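Local coordinates for protein SidF, inhibitor of growth family, member 3 (Legionella pneumophila subsp. pneumophila, PDB 4FYE) that is a phosphoinositide phosphatase of Legionella that probably removes the 3-phosphate of phosphatidylinositol trisphosphate, at residues 360-366 against 417-423; 371-376 against 645-649. The protein carries 1 engineered substitution. All blocks are in the same frame, centred on the assembly; numbering follows the deposited sequence.

Interaction 1: 360-366 against 417-423; sequences QVVTAGQ and WGVNWFR
Gln360 and Trp417 meet where two neighbouring parallel strands, 353-360 and 402-416, give way to loops, and a backbone bond keeps them together past that point: Trp417 N donates to Gln360 O at 3.2 Å, with an angle of 152° at the hydrogen. One step further on, the direct pairing is replaced by a water. It donates to Val361 O at 2.7 Å and accepts from Val419 N at 2.8 Å, so that one water joins both main-chain groups. Next to the water bridge, Gly418 CA approaches Val362 O to 3.3 Å in a CA-H...O contact.

Apolar contact is slight here. Val361 CG2 and Val419 CG2 lie 4.2 Å apart beside the bridged backbone, and both valines touch Gln628 of helix 626-637 and Arg652 of helix 652-668.

At the far end side chains take over. Gln366 turns CG away from its backbone N (chi1 -156°) and continues extended, which carries its amide across Phe422. Its CG lies 4.1 Å from the centre of the Phe422 ring as an off-centre CH-pi contact, and the amide plane is only 21° from the ring plane. The same amide uses NE2 for a weak hydrogen bond of 2.8 Å to Asn420 OD1. Asn420 is itself held in a type I turn: its carbonyl oxygen accepts Arg423 N and both NE and NH2 of Arg423, a side-on grip on one atom, while Arg423 NH1 reaches His619 O.

The chemistry thus shifts from main-chain bonding at the strand ends, through water, to amide-aromatic packing, implying that the two loops, with few direct polar bonds between them, are fitted together by one strand-like bond, one bridging water and side-chain packing combined.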
loop_
_atom_site.group_PDB
_atom_site.type_symbol
_atom_site.label_atom_id
_atom_site.label_comp_id
_atom_site.label_asym_id
_atom_site.label_seq_id
_atom_site.Cartn_x
_atom_site.Cartn_y
_atom_site.Cartn_z
ATOM N N GLN A 360 -6.156 -7.120 0.970
ATOM C CA GLN A 360 -6.969 -6.177 1.731
ATOM C C GLN A 360 -7.074 -6.657 3.179
ATOM O O GLN A 360 -6.991 -7.876 3.460
ATOM C CB GLN A 360 -8.353 -6.138 1.101
ATOM C CG GLN A 360 -9.271 -5.062 1.590
ATOM C CD GLN A 360 -10.668 -5.194 0.961
ATOM O OE1 GLN A 360 -11.303 -6.283 0.986
ATOM N NE2 GLN A 360 -11.162 -4.082 0.407
ATOM N N VAL A 361 -7.327 -5.715 4.079
ATOM C CA VAL A 361 -7.186 -5.953 5.498
ATOM C C VAL A 361 -8.308 -5.281 6.387
ATOM O O VAL A 361 -8.263 -5.271 7.583
ATOM C CB VAL A 361 -5.717 -5.598 5.798
ATOM C CG1 VAL A 361 -5.570 -4.389 6.652
ATOM C CG2 VAL A 361 -4.899 -6.816 6.187
ATOM N N VAL A 362 -9.321 -4.747 5.730
ATOM C CA VAL A 362 -10.675 -4.352 6.216
ATOM C C VAL A 362 -11.479 -5.546 6.800
ATOM O O VAL A 362 -11.121 -6.669 6.621
ATOM C CB VAL A 362 -11.334 -3.802 4.925
ATOM C CG1 VAL A 362 -12.675 -4.425 4.585
ATOM C CG2 VAL A 362 -11.189 -2.284 4.733
ATOM N N THR A 363 -12.516 -5.332 7.598
ATOM C CA THR A 363 -13.381 -6.456 7.927
ATOM C C THR A 363 -14.749 -6.313 7.206
ATOM O O THR A 363 -15.697 -5.651 7.664
ATOM C CB THR A 363 -13.298 -7.015 9.405
ATOM O OG1 THR A 363 -14.522 -7.689 9.842
ATOM C CG2 THR A 363 -12.891 -6.082 10.352
ATOM N N ALA A 364 -14.768 -6.917 6.025
ATOM C CA ALA A 364 -15.854 -6.832 5.091
ATOM C C ALA A 364 -17.167 -7.155 5.718
ATOM O O ALA A 364 -18.192 -6.587 5.307
ATOM C CB ALA A 364 -15.598 -7.797 3.971
ATOM N N GLY A 365 -17.197 -8.062 6.700
ATOM C CA GLY A 365 -18.533 -8.413 7.283
ATOM C C GLY A 365 -19.093 -7.584 8.429
ATOM O O GLY A 365 -20.167 -7.853 8.886
ATOM N N GLN A 366 -18.327 -6.615 8.925
ATOM C CA GLN A 366 -18.614 -5.886 10.173
ATOM C C GLN A 366 -19.959 -5.212 10.165
ATOM O O GLN A 366 -20.349 -4.629 9.185
ATOM C CB GLN A 366 -17.587 -4.806 10.350
ATOM C CG GLN A 366 -17.392 -4.363 11.769
ATOM C CD GLN A 366 -16.269 -3.391 11.917
ATOM O OE1 GLN A 366 -16.432 -2.373 12.587
ATOM N NE2 GLN A 366 -15.102 -3.702 11.331
ATOM N N TRP A 417 -8.652 -10.428 4.516
ATOM C CA TRP A 417 -8.725 -11.053 5.830
ATOM C C TRP A 417 -8.486 -9.989 6.825
ATOM O O TRP A 417 -7.390 -9.375 6.836
ATOM C CB TRP A 417 -7.621 -12.058 6.015
ATOM C CG TRP A 417 -7.764 -13.388 5.341
ATOM C CD1 TRP A 417 -8.655 -14.425 5.674
ATOM C CD2 TRP A 417 -6.925 -13.924 4.277
ATOM N NE1 TRP A 417 -8.451 -15.509 4.854
ATOM C CE2 TRP A 417 -7.419 -15.283 4.008
ATOM C CE3 TRP A 417 -5.868 -13.441 3.553
ATOM C CZ2 TRP A 417 -6.865 -16.087 3.037
ATOM C CZ3 TRP A 417 -5.301 -14.254 2.571
ATOM C CH2 TRP A 417 -5.797 -15.537 2.304
ATOM N N GLY A 418 -9.462 -9.836 7.730
ATOM C CA GLY A 418 -9.537 -8.685 8.620
ATOM C C GLY A 418 -8.474 -8.660 9.698
ATOM O O GLY A 418 -7.863 -9.714 10.029
ATOM N N VAL A 419 -8.291 -7.483 10.311
ATOM C CA VAL A 419 -7.291 -7.369 11.319
ATOM C C VAL A 419 -7.810 -6.677 12.620
ATOM O O VAL A 419 -7.169 -6.710 13.679
ATOM C CB VAL A 419 -6.146 -6.671 10.531
ATOM C CG1 VAL A 419 -6.036 -5.248 10.796
ATOM C CG2 VAL A 419 -4.894 -7.501 10.300
ATOM N N ASN A 420 -8.966 -6.021 12.555
ATOM C CA ASN A 420 -9.427 -5.266 13.726
ATOM C C ASN A 420 -10.182 -6.220 14.678
ATOM O O ASN A 420 -10.094 -7.429 14.581
ATOM C CB ASN A 420 -10.300 -4.089 13.314
ATOM C CG ASN A 420 -11.629 -4.566 12.735
ATOM O OD1 ASN A 420 -12.435 -3.779 12.210
ATOM N ND2 ASN A 420 -11.867 -5.861 12.827
ATOM N N TRP A 421 -10.881 -5.672 15.654
ATOM C CA TRP A 421 -11.452 -6.494 16.705
ATOM C C TRP A 421 -12.571 -7.360 16.146
ATOM O O TRP A 421 -12.967 -8.357 16.727
ATOM C CB TRP A 421 -11.903 -5.598 17.819
ATOM C CG TRP A 421 -12.383 -6.333 19.063
ATOM C CD1 TRP A 421 -11.625 -6.862 20.114
ATOM C CD2 TRP A 421 -13.760 -6.688 19.395
ATOM N NE1 TRP A 421 -12.420 -7.495 21.042
ATOM C CE2 TRP A 421 -13.712 -7.378 20.691
ATOM C CE3 TRP A 421 -14.991 -6.475 18.788
ATOM C CZ2 TRP A 421 -14.864 -7.847 21.314
ATOM C CZ3 TRP A 421 -16.153 -6.947 19.437
ATOM C CH2 TRP A 421 -16.080 -7.614 20.661
ATOM N N PHE A 422 -13.112 -7.001 14.996
ATOM C CA PHE A 422 -14.197 -7.748 14.423
ATOM C C PHE A 422 -13.763 -8.824 13.458
ATOM O O PHE A 422 -14.602 -9.474 12.919
ATOM C CB PHE A 422 -15.286 -6.822 13.838
ATOM C CG PHE A 422 -15.808 -5.756 14.838
ATOM C CD1 PHE A 422 -16.912 -6.018 15.651
ATOM C CD2 PHE A 422 -15.216 -4.474 14.928
ATOM C CE1 PHE A 422 -17.396 -5.048 16.563
ATOM C CE2 PHE A 422 -15.696 -3.506 15.808
ATOM C CZ PHE A 422 -16.773 -3.791 16.640
ATOM N N ARG A 423 -12.461 -9.084 13.327
ATOM C CA ARG A 423 -11.927 -9.922 12.235
ATOM C C ARG A 423 -12.518 -11.342 12.175
ATOM O O ARG A 423 -12.589 -11.949 11.111
ATOM C CB ARG A 423 -10.353 -9.959 12.277
ATOM C CG ARG A 423 -9.762 -11.010 13.247
ATOM C CD ARG A 423 -8.275 -10.830 13.570
ATOM N NE ARG A 423 -8.420 -9.899 14.618
ATOM C CZ ARG A 423 -8.243 -10.076 15.912
ATOM N NH1 ARG A 423 -7.683 -11.167 16.505
ATOM N NH2 ARG A 423 -8.586 -9.020 16.586
HETATM O O HOH W 1 -9.872 -5.209 9.791
#

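Interaction 2: 371-376 against 645-649; sequences ENQKEQ and GSKSN. Engineered in segment 645-649: Ser646 (natural residue Cys). With PO4 (phosphate ion), chain B.
Lys647 swings CG to the side opposite its backbone N (chi1 -173°), runs on extended through chi2 and then bends at chi3 (-137°), which takes its ammonium group to Glu371, two residues before helix 373-387. The segment 645-649 behind it opens a phosphate-binding loop: with Cys as the natural residue at 646 and Arg652 six positions later, the sequence fits the CX5R motif of cysteine-dependent phosphatases. In this crystal position 646 is an engineered serine, and a phosphate ion, probably from the crystallisation liquor, occupies the loop.

Across the contact the polar link is modest. Lys647 NZ makes a weak hydrogen bond of 3.2 Å to Glu371 O, the carbonyl just ahead of the helix. The Glu371 carboxylate does not pair with it: OE1 remains 4.8 Å from Lys647 NZ, though the opposite charges probably attract, and the acid instead approaches the lysine chain, with OE1 3.8 Å from CD. From the first turn of the helix, where Gln376 N bonds to Asn372 O, the Gln376 side chain extends to meet Lys647 at about a right angle. Gln376 CD lies 4.2 Å from Lys647 CB, so the aliphatic part of the lysine passes beside the glutamine while its tip continues to Glu371. Tyr276 also touches the lysine.

While the side chain points to the helix, the backbone of the loop faces the phosphate. Asn649 N makes a weak, 3.3 Å bond to O4, Asp651 N adds a further backbone bond, and the Arg652 side chain donates through NE. Ser646 OG also bonds to O4, at a doubtfully short distance, and is held by Gly653 N. At Lys647 itself, the backbone N donates to phosphate O2 at 2.8 Å, with 143° at the hydrogen.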
loop_
_atom_site.group_PDB
_atom_site.type_symbol
_atom_site.label_atom_id
_atom_site.label_comp_id
_atom_site.label_asym_id
_atom_site.label_seq_id
_atom_site.Cartn_x
_atom_site.Cartn_y
_atom_site.Cartn_z
ATOM N N GLU A 371 -18.646 1.559 8.287
ATOM C CA GLU A 371 -18.005 2.392 7.246
ATOM C C GLU A 371 -17.930 1.748 5.834
ATOM O O GLU A 371 -16.925 1.913 5.132
ATOM C CB GLU A 371 -16.600 2.822 7.703
ATOM C CG GLU A 371 -16.584 3.681 8.967
ATOM C CD GLU A 371 -15.171 3.866 9.530
ATOM O OE1 GLU A 371 -14.189 3.660 8.773
ATOM O OE2 GLU A 371 -15.016 4.225 10.730
ATOM N N ASN A 372 -18.951 0.993 5.434
ATOM C CA ASN A 372 -19.004 0.462 4.076
ATOM C C ASN A 372 -17.831 -0.476 3.722
ATOM O O ASN A 372 -17.355 -0.565 2.568
ATOM C CB ASN A 372 -19.190 1.603 3.055
ATOM C CG ASN A 372 -20.428 2.440 3.352
ATOM O OD1 ASN A 372 -21.550 2.053 3.018
ATOM N ND2 ASN A 372 -20.236 3.556 4.047
ATOM N N GLN A 373 -17.397 -1.203 4.741
ATOM C CA GLN A 373 -16.380 -2.181 4.590
ATOM C C GLN A 373 -16.865 -3.314 3.705
ATOM O O GLN A 373 -16.069 -3.923 2.977
ATOM C CB GLN A 373 -15.884 -2.659 5.942
ATOM C CG GLN A 373 -14.914 -1.687 6.605
ATOM C CD GLN A 373 -14.533 -2.081 8.030
ATOM O OE1 GLN A 373 -15.338 -1.947 8.971
ATOM N NE2 GLN A 373 -13.324 -2.591 8.196
ATOM N N LYS A 374 -18.159 -3.530 3.644
ATOM C CA LYS A 374 -18.656 -4.612 2.809
ATOM C C LYS A 374 -18.495 -4.266 1.330
ATOM O O LYS A 374 -18.009 -5.099 0.551
ATOM C CB LYS A 374 -20.077 -5.085 3.206
ATOM C CG LYS A 374 -20.767 -6.001 2.181
ATOM C CD LYS A 374 -21.418 -7.233 2.798
ATOM C CE LYS A 374 -22.877 -7.478 2.381
ATOM N NZ LYS A 374 -23.151 -7.885 0.961
ATOM N N GLU A 375 -18.840 -3.033 0.957
ATOM C CA GLU A 375 -18.637 -2.593 -0.444
ATOM C C GLU A 375 -17.164 -2.493 -0.793
ATOM O O GLU A 375 -16.750 -2.883 -1.886
ATOM C CB GLU A 375 -19.345 -1.272 -0.731
ATOM C CG GLU A 375 -20.866 -1.419 -0.782
ATOM C CD GLU A 375 -21.517 -1.599 0.619
ATOM O OE1 GLU A 375 -21.181 -0.885 1.608
ATOM O OE2 GLU A 375 -22.403 -2.465 0.721
ATOM N N GLN A 376 -16.356 -2.028 0.147
ATOM C CA GLN A 376 -14.903 -1.879 -0.116
ATOM C C GLN A 376 -14.341 -3.195 -0.491
ATOM O O GLN A 376 -13.361 -3.278 -1.244
ATOM C CB GLN A 376 -14.138 -1.371 1.096
ATOM C CG GLN A 376 -14.550 0.002 1.540
ATOM C CD GLN A 376 -13.785 0.442 2.783
ATOM O OE1 GLN A 376 -14.351 0.980 3.770
ATOM N NE2 GLN A 376 -12.505 0.209 2.750
ATOM N N GLY A 645 -4.204 -2.140 1.763
ATOM C CA GLY A 645 -5.255 -1.178 1.969
ATOM C C GLY A 645 -6.393 -1.512 2.940
ATOM O O GLY A 645 -6.831 -2.690 3.235
ATOM N N SER A 646 -6.910 -0.381 3.379
ATOM C CA SER A 646 -7.873 -0.281 4.410
ATOM C C SER A 646 -8.616 0.907 3.788
ATOM O O SER A 646 -8.379 1.193 2.600
ATOM C CB SER A 646 -7.124 0.006 5.732
ATOM O OG SER A 646 -6.072 1.048 5.705
ATOM N N LYS A 647 -9.479 1.594 4.549
ATOM C CA LYS A 647 -10.331 2.653 3.964
ATOM C C LYS A 647 -9.475 3.796 3.436
ATOM O O LYS A 647 -9.407 3.983 2.234
ATOM C CB LYS A 647 -11.443 3.136 4.927
ATOM C CG LYS A 647 -12.427 4.110 4.288
ATOM C CD LYS A 647 -13.708 4.263 5.095
ATOM C CE LYS A 647 -14.912 4.266 4.135
ATOM N NZ LYS A 647 -16.171 4.950 4.572
ATOM N N SER A 648 -8.810 4.515 4.334
ATOM C CA SER A 648 -7.887 5.595 3.938
ATOM C C SER A 648 -6.388 5.175 3.791
ATOM O O SER A 648 -5.566 5.957 3.327
ATOM C CB SER A 648 -7.990 6.721 4.977
ATOM O OG SER A 648 -7.484 6.253 6.239
ATOM N N ASN A 649 -6.070 4.003 4.319
ATOM C CA ASN A 649 -4.730 3.444 4.277
ATOM C C ASN A 649 -3.796 4.060 5.301
ATOM O O ASN A 649 -2.625 3.738 5.350
ATOM C CB ASN A 649 -4.119 3.557 2.890
ATOM C CG ASN A 649 -3.011 2.558 2.679
ATOM O OD1 ASN A 649 -3.178 1.376 2.951
ATOM N ND2 ASN A 649 -1.866 3.030 2.218
HETATM P P PO4 B . -7.914 2.375 8.167
HETATM O O1 PO4 B . -7.531 1.161 9.021
HETATM O O2 PO4 B . -9.072 2.031 7.238
HETATM O O3 PO4 B . -8.379 3.610 8.954
HETATM O O4 PO4 B . -6.702 2.801 7.317
#

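Overall arrangement
Centred about 9 Å apart, the two interactions lie at one end of the mixed sheet in which strand 353-360 runs between and parallel to 402-416 and 641-645. Each of these three strands leads into a loop, and those loops supply three of the four segments; 371-376, at the start of helix 373-387, supplies the fourth. Along the chain the order is 360-366, 371-376, 417-423 and 645-649, so the contacts interleave. They also touch directly: Val361 N pairs with Gly645 O, and Gln360 NE2 with Gln376 O. Residues far apart in sequence thereby converge at the C-terminal ends of three parallel strands, where the nearest atom of the Val362 side chain is about 5 Å from the phosphate.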